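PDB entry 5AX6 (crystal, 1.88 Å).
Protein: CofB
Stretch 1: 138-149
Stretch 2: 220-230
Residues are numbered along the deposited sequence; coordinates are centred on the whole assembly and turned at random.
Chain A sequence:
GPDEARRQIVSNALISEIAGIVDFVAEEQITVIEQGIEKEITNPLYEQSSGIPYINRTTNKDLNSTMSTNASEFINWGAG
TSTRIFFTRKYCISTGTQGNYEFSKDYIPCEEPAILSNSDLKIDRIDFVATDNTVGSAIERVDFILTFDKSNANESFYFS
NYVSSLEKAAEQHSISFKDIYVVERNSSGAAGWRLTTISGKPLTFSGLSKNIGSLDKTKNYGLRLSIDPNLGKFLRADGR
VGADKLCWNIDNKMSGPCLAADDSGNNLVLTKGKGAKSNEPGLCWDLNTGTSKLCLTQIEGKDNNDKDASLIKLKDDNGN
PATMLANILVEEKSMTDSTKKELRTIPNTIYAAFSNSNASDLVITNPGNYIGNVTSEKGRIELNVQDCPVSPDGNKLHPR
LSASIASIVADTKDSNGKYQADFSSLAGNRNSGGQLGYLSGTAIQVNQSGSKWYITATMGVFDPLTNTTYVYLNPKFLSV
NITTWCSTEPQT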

# COMPACT_ATOMS: atom_id res chain seq x y z
N ALA A 138 30.73 6.14 -23.11
CA ALA A 138 30.05 6.51 -21.87
C ALA A 138 30.75 7.70 -21.24
O ALA A 138 31.94 7.93 -21.47
N ILE A 139 30.01 8.46 -20.45
CA ILE A 139 30.52 9.68 -19.85
C ILE A 139 30.65 9.49 -18.34
O ILE A 139 29.65 9.20 -17.67
N GLU A 140 31.85 9.63 -17.81
CA GLU A 140 32.05 9.33 -16.39
C GLU A 140 32.09 10.57 -15.53
O GLU A 140 32.06 10.49 -14.30
N ARG A 141 32.17 11.73 -16.18
CA ARG A 141 32.14 12.97 -15.43
C ARG A 141 31.65 14.09 -16.33
O ARG A 141 31.97 14.10 -17.52
N VAL A 142 30.89 15.03 -15.77
CA VAL A 142 30.48 16.21 -16.52
C VAL A 142 31.03 17.45 -15.84
O VAL A 142 30.71 17.72 -14.68
N ASP A 143 31.87 18.19 -16.55
CA ASP A 143 32.45 19.41 -16.02
C ASP A 143 31.76 20.64 -16.60
O ASP A 143 31.55 20.71 -17.80
N PHE A 144 31.45 21.60 -15.74
CA PHE A 144 30.86 22.87 -16.14
C PHE A 144 31.83 24.00 -15.80
O PHE A 144 32.18 24.16 -14.63
N ILE A 145 32.26 24.74 -16.80
CA ILE A 145 33.15 25.88 -16.57
C ILE A 145 32.29 27.12 -16.49
O ILE A 145 31.57 27.45 -17.43
N LEU A 146 32.32 27.76 -15.33
CA LEU A 146 31.52 28.96 -15.08
C LEU A 146 32.42 30.18 -15.15
O LEU A 146 33.41 30.25 -14.44
N THR A 147 32.06 31.12 -16.01
CA THR A 147 32.86 32.33 -16.16
C THR A 147 32.36 33.43 -15.21
O THR A 147 31.15 33.64 -15.06
N PHE A 148 33.31 34.10 -14.57
CA PHE A 148 33.07 35.26 -13.73
C PHE A 148 33.16 36.53 -14.56
O PHE A 148 34.19 36.78 -15.19
N ASP A 149 32.11 37.33 -14.57
CA ASP A 149 32.22 38.65 -15.18
C ASP A 149 32.53 39.67 -14.08
O ASP A 149 31.63 40.21 -13.44
N ASN A 220 41.60 36.30 -16.25
CA ASN A 220 40.17 36.14 -16.04
C ASN A 220 39.93 34.78 -15.40
O ASN A 220 40.46 33.77 -15.87
N TYR A 221 39.16 34.75 -14.32
CA TYR A 221 38.98 33.53 -13.56
C TYR A 221 37.58 32.94 -13.70
O TYR A 221 36.64 33.62 -14.11
N GLY A 222 37.47 31.67 -13.35
CA GLY A 222 36.20 30.98 -13.38
C GLY A 222 36.26 29.81 -12.43
O GLY A 222 37.28 29.59 -11.77
N LEU A 223 35.16 29.06 -12.34
CA LEU A 223 35.12 27.85 -11.54
C LEU A 223 34.72 26.69 -12.42
O LEU A 223 33.81 26.81 -13.24
N ARG A 224 35.39 25.56 -12.24
CA ARG A 224 34.94 24.34 -12.90
C ARG A 224 34.21 23.48 -11.88
O ARG A 224 34.79 23.08 -10.87
N LEU A 225 32.93 23.22 -12.13
CA LEU A 225 32.15 22.36 -11.25
C LEU A 225 32.04 20.99 -11.89
O LEU A 225 31.58 20.87 -13.03
N SER A 226 32.47 19.95 -11.16
CA SER A 226 32.44 18.58 -11.68
C SER A 226 31.30 17.79 -11.06
O SER A 226 31.16 17.76 -9.84
N ILE A 227 30.51 17.14 -11.91
CA ILE A 227 29.41 16.29 -11.44
C ILE A 227 29.62 14.85 -11.90
O ILE A 227 29.94 14.61 -13.07
N ASP A 228 29.44 13.90 -10.99
CA ASP A 228 29.45 12.48 -11.34
C ASP A 228 28.04 12.08 -11.74
O ASP A 228 27.17 12.00 -10.88
N PRO A 229 27.79 11.83 -13.04
CA PRO A 229 26.40 11.55 -13.43
C PRO A 229 25.88 10.24 -12.87
O PRO A 229 24.67 10.02 -12.90
N ASN A 230 26.76 9.37 -12.39
CA ASN A 230 26.29 8.10 -11.83
C ASN A 230 25.99 8.15 -10.33
O ASN A 230 25.41 7.22 -9.77

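The strand of stretch 1 that ends at Phe148 and strand 220-227 run antiparallel (161° between their directions); as in any β-strand, successive side chains alternate between two faces, with Val142, Phe144, Leu146, Leu223, Leu225 and Ile227 sharing one of them. Asn220 (chi1 m) makes no contact with stretch 1; its ND2 is hydrogen-bonded elsewhere in the structure. Tyr221 (chi1 m) leads its ring away and contributes mainly its carbonyl: Phe148 N reaches Tyr221 O at 3.4 Å, a weak hydrogen bond, while water 4 donates to Tyr221 O (2.7 Å) and to Phe148 O (2.6 Å) and accepts from Thr147 OG1 (3.0 Å).

Gly222 has no side chain, and the geometry suits that: an ideal CB would lie 2.5 Å from Leu146 O, a clash. Leu223 (m, t) packs its CG 3.9 Å from CE2 of Phe148, whose chi1 is m and whose CB points toward stretch 2.

On the other face Arg224 (t, t, p) lays its CG 4.0 Å from Ile145 CD1. Its NH1 is 3.7 Å from Asp143 OD2, a long salt bridge; the oxygen lies well out of the guanidinium plane, so charge alone links them. Water 3 also bridges the pair, 2.7 Å from Asp143 OD2 and accepting from Arg224 NH1 (3.1 Å). Arg141 NH2 sits over one face of this guanidinium, 4.2 Å from Arg224 NH1; Asp143 OD2 offsets the like charges by binding Arg141 NH2 at 2.8 Å.

Leu225 (m, t) brings CD1 to 3.6 Å from Leu146 CD2. Ser226 (m) donates from OG to Asp143 OD1 at 2.6 Å, an oxygen that also accepts from Arg141 NE (2.9 Å). Ile227 (m, m) sets CG1 3.9 Å from Phe144 CE2, at the ring edge.

Beyond the strand, Asp228 (t) points away, yet water 2 donates to both its OD1 (2.5 Å) and Glu140 O (2.8 Å). Pro229 points toward stretch 1, CG 3.5 Å from Ile139 O. Water 1 connects Asn230 ND2 (3.0 Å) to Ile139 O (3.1 Å).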

# COMPACT_ATOMS: atom_id res chain seq x y z
CB ALA A 138 30.01 5.34 -20.90
CB ILE A 139 29.60 10.88 -20.16
CG1 ILE A 139 29.61 11.18 -21.67
CG2 ILE A 139 30.00 12.10 -19.34
CD1 ILE A 139 28.42 12.06 -22.14
CB GLU A 140 33.33 8.51 -16.19
CG GLU A 140 34.62 9.25 -16.45
CD GLU A 140 35.84 8.36 -16.22
OE1 GLU A 140 35.88 7.24 -16.77
OE2 GLU A 140 36.75 8.77 -15.46
CB ARG A 141 33.54 13.32 -14.88
CG ARG A 141 33.51 14.35 -13.76
CD ARG A 141 34.90 14.63 -13.21
NE ARG A 141 35.70 15.47 -14.11
CZ ARG A 141 36.87 15.12 -14.64
NH1 ARG A 141 37.38 13.91 -14.40
NH2 ARG A 141 37.52 15.96 -15.42
CB VAL A 142 28.94 16.33 -16.65
CG1 VAL A 142 28.57 17.52 -17.54
CG2 VAL A 142 28.34 15.05 -17.21
CB ASP A 143 33.95 19.49 -16.35
CG ASP A 143 34.78 18.47 -15.58
OD1 ASP A 143 34.32 17.96 -14.53
OD2 ASP A 143 35.92 18.20 -16.03
CB PHE A 144 29.51 23.11 -15.43
CG PHE A 144 28.47 22.09 -15.77
CD1 PHE A 144 27.55 22.32 -16.80
CD2 PHE A 144 28.40 20.89 -15.06
CE1 PHE A 144 26.59 21.37 -17.12
CE2 PHE A 144 27.43 19.95 -15.36
CZ PHE A 144 26.52 20.19 -16.39
CB ILE A 145 34.22 26.03 -17.69
CG1 ILE A 145 35.27 24.92 -17.59
CG2 ILE A 145 34.91 27.39 -17.60
CD1 ILE A 145 34.74 23.55 -17.99
CB LEU A 146 30.84 28.89 -13.71
CG LEU A 146 29.53 28.11 -13.62
CD1 LEU A 146 29.66 26.79 -14.33
CD2 LEU A 146 29.14 27.92 -12.16
CB THR A 147 32.85 32.83 -17.61
OG1 THR A 147 33.68 33.99 -17.71
CG2 THR A 147 31.43 33.16 -18.06
CB PHE A 148 34.11 35.36 -12.61
CG PHE A 148 33.77 34.61 -11.36
CD1 PHE A 148 32.69 34.98 -10.58
CD2 PHE A 148 34.59 33.57 -10.92
CE1 PHE A 148 32.40 34.30 -9.41
CE2 PHE A 148 34.30 32.89 -9.74
CZ PHE A 148 33.21 33.25 -8.99
CB ASP A 149 30.93 39.02 -15.92
CG ASP A 149 31.06 40.32 -16.69
OD1 ASP A 149 31.33 40.27 -17.91
OD2 ASP A 149 30.90 41.40 -16.07
CB ASN A 220 39.41 36.27 -17.36
CG ASN A 220 39.79 37.52 -18.12
OD1 ASN A 220 39.90 38.59 -17.54
ND2 ASN A 220 40.02 37.37 -19.43
CB TYR A 221 39.30 33.77 -12.09
CG TYR A 221 40.77 33.99 -11.84
CD1 TYR A 221 41.63 32.91 -11.71
CD2 TYR A 221 41.30 35.27 -11.75
CE1 TYR A 221 42.98 33.09 -11.49
CE2 TYR A 221 42.67 35.47 -11.52
CZ TYR A 221 43.50 34.38 -11.39
OH TYR A 221 44.84 34.56 -11.17
CB LEU A 223 34.12 27.97 -10.38
CG LEU A 223 34.39 29.00 -9.28
CD1 LEU A 223 33.15 29.13 -8.41
CD2 LEU A 223 35.60 28.58 -8.46
CB ARG A 224 36.13 23.59 -13.50
CG ARG A 224 35.71 22.36 -14.30
CD ARG A 224 36.90 21.56 -14.77
NE ARG A 224 37.63 20.94 -13.66
CZ ARG A 224 38.68 20.14 -13.82
NH1 ARG A 224 39.11 19.87 -15.05
NH2 ARG A 224 39.29 19.62 -12.77
CB LEU A 225 30.74 22.93 -11.02
CG LEU A 225 30.60 24.38 -10.55
CD1 LEU A 225 29.12 24.75 -10.48
CD2 LEU A 225 31.25 24.54 -9.19
CB SER A 226 33.76 17.86 -11.40
OG SER A 226 34.85 18.52 -12.02
CB ILE A 227 28.04 16.75 -11.96
CG1 ILE A 227 27.88 18.27 -11.83
CG2 ILE A 227 26.93 15.95 -11.27
CD1 ILE A 227 27.60 18.75 -10.42
CB ASP A 228 29.94 11.65 -10.13
CG ASP A 228 29.98 10.15 -10.41
OD1 ASP A 228 29.53 9.70 -11.50
OD2 ASP A 228 30.46 9.41 -9.52
CB PRO A 229 26.47 11.48 -14.96
CG PRO A 229 27.89 11.04 -15.24
CD PRO A 229 28.71 11.73 -14.19
CB ASN A 230 27.30 6.99 -12.11
CG ASN A 230 27.44 6.71 -13.59
OD1 ASN A 230 26.45 6.65 -14.30
ND2 ASN A 230 28.67 6.60 -14.07
O HOH W 1 28.95 6.28 -17.08
O HOH W 2 31.15 8.26 -12.84
O HOH W 3 37.46 19.69 -17.68
O HOH W 4 35.98 35.15 -16.18